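Local coordinates for protein 2-keto-3-deoxygluconate kinase (PDB 2AFB) that probably phosphorylates 2-keto-3-deoxygluconate at the expense of ATP, as a sugar kinase of the pfkB (ribokinase) family, at residues A[253-265]-A[276-290]. Sequence-based numbering, arbitrary orientation.
Sequences LRESISATVNYWS and FSNRYEIHIVDRVGA
Ile282 packs the end of its side chain against the base of Trp264, Ile282 CD1 to Trp264 CB 3.6 Å, on the buried face of two antiparallel strands, 261-265 and 280-283. Helix 308-322 covers this side: Cys320 touches Tyr280 and Ile282, and Ser319 takes the indole NE1 of Trp264. Further along, Ile284 lays CD1 against the amide of Asn262, 3.5 Å from CG, while OD1 of that amide accepts from Arg254 NH1 on a lone pair in the carbonyl plane. Paired backbone bonds join Asn262 with Ile282 and Trp264 with Tyr280, and Ile284 N adds a bond to Thr260 O. The pair is a beta-hairpin closing one edge of the large mixed sheet of this ribokinase-like fold, with 273-283 its outermost strand within the chain. The other face, with Arg279 and Glu281, is more open to solvent. There Arg279, opposite Ser265, reaches diagonally along the other strand, CG anti to the backbone N (chi1 -173°), to lay its guanidinium flat on the Tyr263 ring, centres 4.0 Å apart and planes at 4°. Glu255 meets the edge of that guanidinium in a salt bridge, Arg279 NH2 to Glu255 OE1 2.9 Å, which probably holds it in place. Glu281 CG makes a CH-pi contact over the opposite face of the Tyr263 ring, offset toward its rim. Next along, Val261 CG2 sits 3.9 Å above the centre of the His283 ring, whose NE2 binds nickel together with His283 of two neighbouring subunits.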
loop_
_atom_site.group_PDB
_atom_site.type_symbol
_atom_site.label_atom_id
_atom_site.label_comp_id
_atom_site.label_asym_id
_atom_site.label_seq_id
_atom_site.Cartn_x
_atom_site.Cartn_y
_atom_site.Cartn_z
ATOM N N LEU A 253 -25.983 -24.871 -4.163
ATOM C CA LEU A 253 -25.317 -26.137 -3.853
ATOM C C LEU A 253 -23.756 -25.950 -3.808
ATOM O O LEU A 253 -23.058 -26.080 -4.807
ATOM C CB LEU A 253 -25.743 -27.167 -4.876
ATOM C CG LEU A 253 -27.250 -27.209 -5.325
ATOM C CD1 LEU A 253 -27.455 -27.855 -6.704
ATOM C CD2 LEU A 253 -28.063 -27.962 -4.330
ATOM N N ARG A 254 -23.255 -25.661 -2.617
ATOM C CA ARG A 254 -21.838 -25.445 -2.370
ATOM C C ARG A 254 -21.220 -26.707 -1.840
ATOM O O ARG A 254 -21.744 -27.283 -0.890
ATOM C CB ARG A 254 -21.663 -24.388 -1.302
ATOM C CG ARG A 254 -20.228 -23.995 -1.093
ATOM C CD ARG A 254 -20.084 -22.916 -0.015
ATOM N NE ARG A 254 -20.564 -21.583 -0.409
ATOM C CZ ARG A 254 -19.985 -20.744 -1.296
ATOM N NH1 ARG A 254 -18.887 -21.083 -2.005
ATOM N NH2 ARG A 254 -20.532 -19.538 -1.496
ATOM N N GLU A 255 -20.089 -27.118 -2.412
ATOM C CA GLU A 255 -19.314 -28.225 -1.861
ATOM C C GLU A 255 -17.987 -27.650 -1.414
ATOM O O GLU A 255 -17.141 -27.311 -2.239
ATOM C CB GLU A 255 -19.111 -29.325 -2.891
ATOM C CG GLU A 255 -20.356 -29.656 -3.686
ATOM C CD GLU A 255 -20.075 -30.555 -4.894
ATOM O OE1 GLU A 255 -19.123 -31.383 -4.799
ATOM O OE2 GLU A 255 -20.812 -30.411 -5.915
ATOM N N SER A 256 -17.823 -27.524 -0.099
ATOM C CA SER A 256 -16.733 -26.739 0.473
ATOM C C SER A 256 -15.468 -27.575 0.705
ATOM O O SER A 256 -15.142 -27.920 1.830
ATOM C CB SER A 256 -17.204 -26.025 1.750
ATOM O OG SER A 256 -16.558 -24.767 1.897
ATOM N N ILE A 257 -14.749 -27.846 -0.379
ATOM C CA ILE A 257 -13.476 -28.589 -0.338
ATOM C C ILE A 257 -12.405 -27.953 0.604
ATOM O O ILE A 257 -11.763 -28.670 1.395
ATOM C CB ILE A 257 -12.839 -28.769 -1.773
ATOM C CG1 ILE A 257 -13.856 -29.316 -2.805
ATOM C CG2 ILE A 257 -11.596 -29.668 -1.702
ATOM C CD1 ILE A 257 -14.747 -30.467 -2.295
ATOM N N SER A 258 -12.213 -26.634 0.483
ATOM C CA SER A 258 -11.424 -25.834 1.419
ATOM C C SER A 258 -11.885 -24.387 1.306
ATOM O O SER A 258 -12.867 -24.079 0.619
ATOM C CB SER A 258 -9.938 -25.946 1.074
ATOM O OG SER A 258 -9.673 -25.358 -0.198
ATOM N N ALA A 259 -11.175 -23.476 1.955
ATOM C CA ALA A 259 -11.488 -22.070 1.790
ATOM C C ALA A 259 -10.995 -21.554 0.458
ATOM O O ALA A 259 -11.318 -20.462 0.075
ATOM C CB ALA A 259 -10.854 -21.238 2.949
ATOM N N THR A 260 -10.176 -22.333 -0.226
ATOM C CA THR A 260 -9.541 -21.922 -1.483
ATOM C C THR A 260 -10.286 -22.482 -2.730
ATOM O O THR A 260 -10.392 -21.799 -3.736
ATOM C CB THR A 260 -8.023 -22.375 -1.513
ATOM O OG1 THR A 260 -7.270 -21.645 -0.527
ATOM C CG2 THR A 260 -7.360 -22.141 -2.936
ATOM N N VAL A 261 -10.752 -23.720 -2.652
ATOM C CA VAL A 261 -11.535 -24.382 -3.721
ATOM C C VAL A 261 -12.886 -24.868 -3.211
ATOM O O VAL A 261 -12.962 -25.591 -2.213
ATOM C CB VAL A 261 -10.747 -25.572 -4.329
ATOM C CG1 VAL A 261 -11.545 -26.310 -5.428
ATOM C CG2 VAL A 261 -9.419 -25.102 -4.854
ATOM N N ASN A 262 -13.955 -24.430 -3.890
ATOM C CA ASN A 262 -15.298 -24.980 -3.738
ATOM C C ASN A 262 -15.840 -25.382 -5.135
ATOM O O ASN A 262 -15.430 -24.853 -6.153
ATOM C CB ASN A 262 -16.296 -23.962 -3.187
ATOM C CG ASN A 262 -16.066 -23.559 -1.742
ATOM O OD1 ASN A 262 -16.829 -22.730 -1.225
ATOM N ND2 ASN A 262 -15.063 -24.123 -1.076
ATOM N N TYR A 263 -16.736 -26.355 -5.146
ATOM C CA TYR A 263 -17.567 -26.604 -6.292
ATOM C C TYR A 263 -18.850 -25.860 -6.058
ATOM O O TYR A 263 -19.271 -25.698 -4.906
ATOM C CB TYR A 263 -17.834 -28.081 -6.435
ATOM C CG TYR A 263 -16.608 -28.830 -6.872
ATOM C CD1 TYR A 263 -15.693 -29.306 -5.936
ATOM C CD2 TYR A 263 -16.360 -29.050 -8.227
ATOM C CE1 TYR A 263 -14.574 -29.992 -6.330
ATOM C CE2 TYR A 263 -15.254 -29.752 -8.639
ATOM C CZ TYR A 263 -14.361 -30.219 -7.683
ATOM O OH TYR A 263 -13.251 -30.915 -8.087
ATOM N N TRP A 264 -19.464 -25.382 -7.136
ATOM C CA TRP A 264 -20.665 -24.539 -7.020
ATOM C C TRP A 264 -21.612 -24.789 -8.175
ATOM O O TRP A 264 -21.203 -24.799 -9.357
ATOM C CB TRP A 264 -20.231 -23.068 -6.989
ATOM C CG TRP A 264 -21.299 -22.035 -6.997
ATOM C CD1 TRP A 264 -21.796 -21.362 -8.108
ATOM C CD2 TRP A 264 -22.029 -21.526 -5.860
ATOM N NE1 TRP A 264 -22.784 -20.471 -7.704
ATOM C CE2 TRP A 264 -22.937 -20.555 -6.338
ATOM C CE3 TRP A 264 -21.994 -21.782 -4.483
ATOM C CZ2 TRP A 264 -23.809 -19.853 -5.467
ATOM C CZ3 TRP A 264 -22.832 -21.075 -3.652
ATOM C CH2 TRP A 264 -23.726 -20.127 -4.148
ATOM N N SER A 265 -22.887 -24.932 -7.822
ATOM C CA SER A 265 -23.955 -25.122 -8.803
ATOM C C SER A 265 -25.259 -24.720 -8.152
ATOM O O SER A 265 -25.300 -24.484 -6.943
ATOM C CB SER A 265 -24.031 -26.572 -9.276
ATOM O OG SER A 265 -24.469 -27.402 -8.229
ATOM N N PHE A 276 -31.031 -28.059 -13.090
ATOM C CA PHE A 276 -29.698 -27.956 -12.510
ATOM C C PHE A 276 -28.738 -27.275 -13.467
ATOM O O PHE A 276 -28.744 -27.581 -14.647
ATOM C CB PHE A 276 -29.169 -29.340 -12.108
ATOM C CG PHE A 276 -30.028 -30.012 -11.062
ATOM C CD1 PHE A 276 -29.824 -29.765 -9.702
ATOM C CD2 PHE A 276 -31.087 -30.831 -11.437
ATOM C CE1 PHE A 276 -30.645 -30.369 -8.739
ATOM C CE2 PHE A 276 -31.912 -31.414 -10.480
ATOM C CZ PHE A 276 -31.690 -31.187 -9.143
ATOM N N SER A 277 -27.963 -26.300 -12.949
ATOM C CA SER A 277 -26.939 -25.626 -13.731
ATOM C C SER A 277 -25.714 -26.503 -13.916
ATOM O O SER A 277 -25.568 -27.541 -13.305
ATOM C CB SER A 277 -26.482 -24.351 -13.027
ATOM O OG SER A 277 -25.775 -24.625 -11.808
ATOM N N ASN A 278 -24.797 -26.019 -14.722
ATOM C CA ASN A 278 -23.443 -26.485 -14.695
ATOM C C ASN A 278 -22.818 -26.285 -13.299
ATOM O O ASN A 278 -23.176 -25.370 -12.561
ATOM C CB ASN A 278 -22.659 -25.724 -15.753
ATOM C CG ASN A 278 -21.324 -26.339 -16.018
ATOM O OD1 ASN A 278 -21.233 -27.469 -16.517
ATOM N ND2 ASN A 278 -20.256 -25.616 -15.656
ATOM N N ARG A 279 -21.910 -27.188 -12.959
ATOM C CA ARG A 279 -21.178 -27.199 -11.723
ATOM C C ARG A 279 -19.754 -26.705 -11.956
ATOM O O ARG A 279 -19.043 -27.213 -12.782
ATOM C CB ARG A 279 -21.142 -28.625 -11.189
ATOM C CG ARG A 279 -20.537 -28.753 -9.782
ATOM C CD ARG A 279 -20.897 -30.129 -9.199
ATOM N NE ARG A 279 -19.947 -30.648 -8.217
ATOM C CZ ARG A 279 -18.836 -31.338 -8.501
ATOM N NH1 ARG A 279 -18.422 -31.547 -9.759
ATOM N NH2 ARG A 279 -18.089 -31.780 -7.492
ATOM N N TYR A 280 -19.339 -25.720 -11.189
ATOM C CA TYR A 280 -18.058 -25.061 -11.427
ATOM C C TYR A 280 -17.094 -25.392 -10.294
ATOM O O TYR A 280 -17.476 -25.459 -9.130
ATOM C CB TYR A 280 -18.259 -23.543 -11.487
ATOM C CG TYR A 280 -19.171 -23.061 -12.588
ATOM C CD1 TYR A 280 -18.665 -22.795 -13.862
ATOM C CD2 TYR A 280 -20.530 -22.853 -12.362
ATOM C CE1 TYR A 280 -19.489 -22.342 -14.901
ATOM C CE2 TYR A 280 -21.357 -22.384 -13.385
ATOM C CZ TYR A 280 -20.825 -22.150 -14.650
ATOM O OH TYR A 280 -21.607 -21.727 -15.658
ATOM N N GLU A 281 -15.833 -25.544 -10.629
ATOM C CA GLU A 281 -14.817 -25.655 -9.602
ATOM C C GLU A 281 -14.148 -24.290 -9.503
ATOM O O GLU A 281 -13.656 -23.788 -10.482
ATOM C CB GLU A 281 -13.824 -26.748 -9.978
ATOM C CG GLU A 281 -12.738 -26.950 -8.939
ATOM C CD GLU A 281 -11.691 -27.911 -9.389
ATOM O OE1 GLU A 281 -12.050 -29.080 -9.579
ATOM O OE2 GLU A 281 -10.526 -27.493 -9.564
ATOM N N ILE A 282 -14.167 -23.669 -8.342
ATOM C CA ILE A 282 -13.786 -22.266 -8.251
ATOM C C ILE A 282 -12.590 -22.153 -7.325
ATOM O O ILE A 282 -12.643 -22.664 -6.201
ATOM C CB ILE A 282 -14.954 -21.437 -7.637
ATOM C CG1 ILE A 282 -16.237 -21.683 -8.450
ATOM C CG2 ILE A 282 -14.580 -19.954 -7.540
ATOM C CD1 ILE A 282 -17.453 -20.964 -7.885
ATOM N N HIS A 283 -11.511 -21.517 -7.795
ATOM C CA HIS A 283 -10.485 -20.969 -6.900
ATOM C C HIS A 283 -10.975 -19.593 -6.501
ATOM O O HIS A 283 -11.048 -18.666 -7.332
ATOM C CB HIS A 283 -9.108 -20.844 -7.551
ATOM C CG HIS A 283 -8.345 -22.121 -7.657
ATOM N ND1 HIS A 283 -8.770 -23.191 -8.423
ATOM C CD2 HIS A 283 -7.150 -22.483 -7.125
ATOM C CE1 HIS A 283 -7.868 -24.154 -8.354
ATOM N NE2 HIS A 283 -6.868 -23.745 -7.582
ATOM N N ILE A 284 -11.269 -19.459 -5.224
ATOM C CA ILE A 284 -11.967 -18.335 -4.669
ATOM C C ILE A 284 -11.058 -17.120 -4.380
ATOM O O ILE A 284 -9.983 -17.281 -3.831
ATOM C CB ILE A 284 -12.654 -18.831 -3.348
ATOM C CG1 ILE A 284 -13.683 -19.935 -3.682
ATOM C CG2 ILE A 284 -13.281 -17.714 -2.619
ATOM C CD1 ILE A 284 -14.180 -20.684 -2.474
ATOM N N VAL A 285 -11.481 -15.921 -4.794
ATOM C CA VAL A 285 -10.871 -14.646 -4.382
ATOM C C VAL A 285 -11.644 -14.086 -3.131
ATOM O O VAL A 285 -11.046 -13.704 -2.106
ATOM C CB VAL A 285 -10.975 -13.620 -5.478
ATOM C CG1 VAL A 285 -10.594 -12.237 -4.986
ATOM C CG2 VAL A 285 -10.161 -14.047 -6.681
ATOM N N ASP A 286 -12.968 -14.051 -3.238
ATOM C CA ASP A 286 -13.839 -13.557 -2.162
ATOM C C ASP A 286 -15.226 -14.152 -2.328
ATOM O O ASP A 286 -16.002 -13.657 -3.134
ATOM C CB ASP A 286 -13.923 -12.024 -2.196
ATOM C CG ASP A 286 -14.432 -11.398 -0.859
ATOM O OD1 ASP A 286 -15.178 -12.081 -0.057
ATOM O OD2 ASP A 286 -14.060 -10.202 -0.634
ATOM N N ARG A 287 -15.552 -15.168 -1.529
ATOM C CA ARG A 287 -16.874 -15.814 -1.632
ATOM C C ARG A 287 -18.023 -14.997 -1.041
ATOM O O ARG A 287 -19.200 -15.311 -1.276
ATOM C CB ARG A 287 -16.871 -17.194 -0.986
ATOM C CG ARG A 287 -17.342 -17.220 0.458
ATOM C CD ARG A 287 -17.256 -18.632 1.055
ATOM N NE ARG A 287 -18.538 -19.312 1.317
ATOM C CZ ARG A 287 -18.682 -20.329 2.196
ATOM N NH1 ARG A 287 -17.644 -20.767 2.900
ATOM N NH2 ARG A 287 -19.863 -20.921 2.394
ATOM N N VAL A 288 -17.703 -13.984 -0.248
ATOM C CA VAL A 288 -18.752 -13.135 0.330
ATOM C C VAL A 288 -19.640 -12.552 -0.794
ATOM O O VAL A 288 -19.137 -12.058 -1.806
ATOM C CB VAL A 288 -18.200 -11.997 1.242
ATOM C CG1 VAL A 288 -19.355 -11.142 1.796
ATOM C CG2 VAL A 288 -17.420 -12.620 2.405
ATOM N N GLY A 289 -20.953 -12.623 -0.597
ATOM C CA GLY A 289 -21.921 -12.092 -1.599
ATOM C C GLY A 289 -22.356 -13.082 -2.672
ATOM O O GLY A 289 -23.230 -12.771 -3.492
ATOM N N ALA A 290 -21.784 -14.283 -2.678
ATOM C CA ALA A 290 -22.022 -15.199 -3.815
ATOM C C ALA A 290 -23.487 -15.666 -3.848
ATOM O O ALA A 290 -24.178 -15.606 -4.885
ATOM C CB ALA A 290 -21.070 -16.383 -3.735
#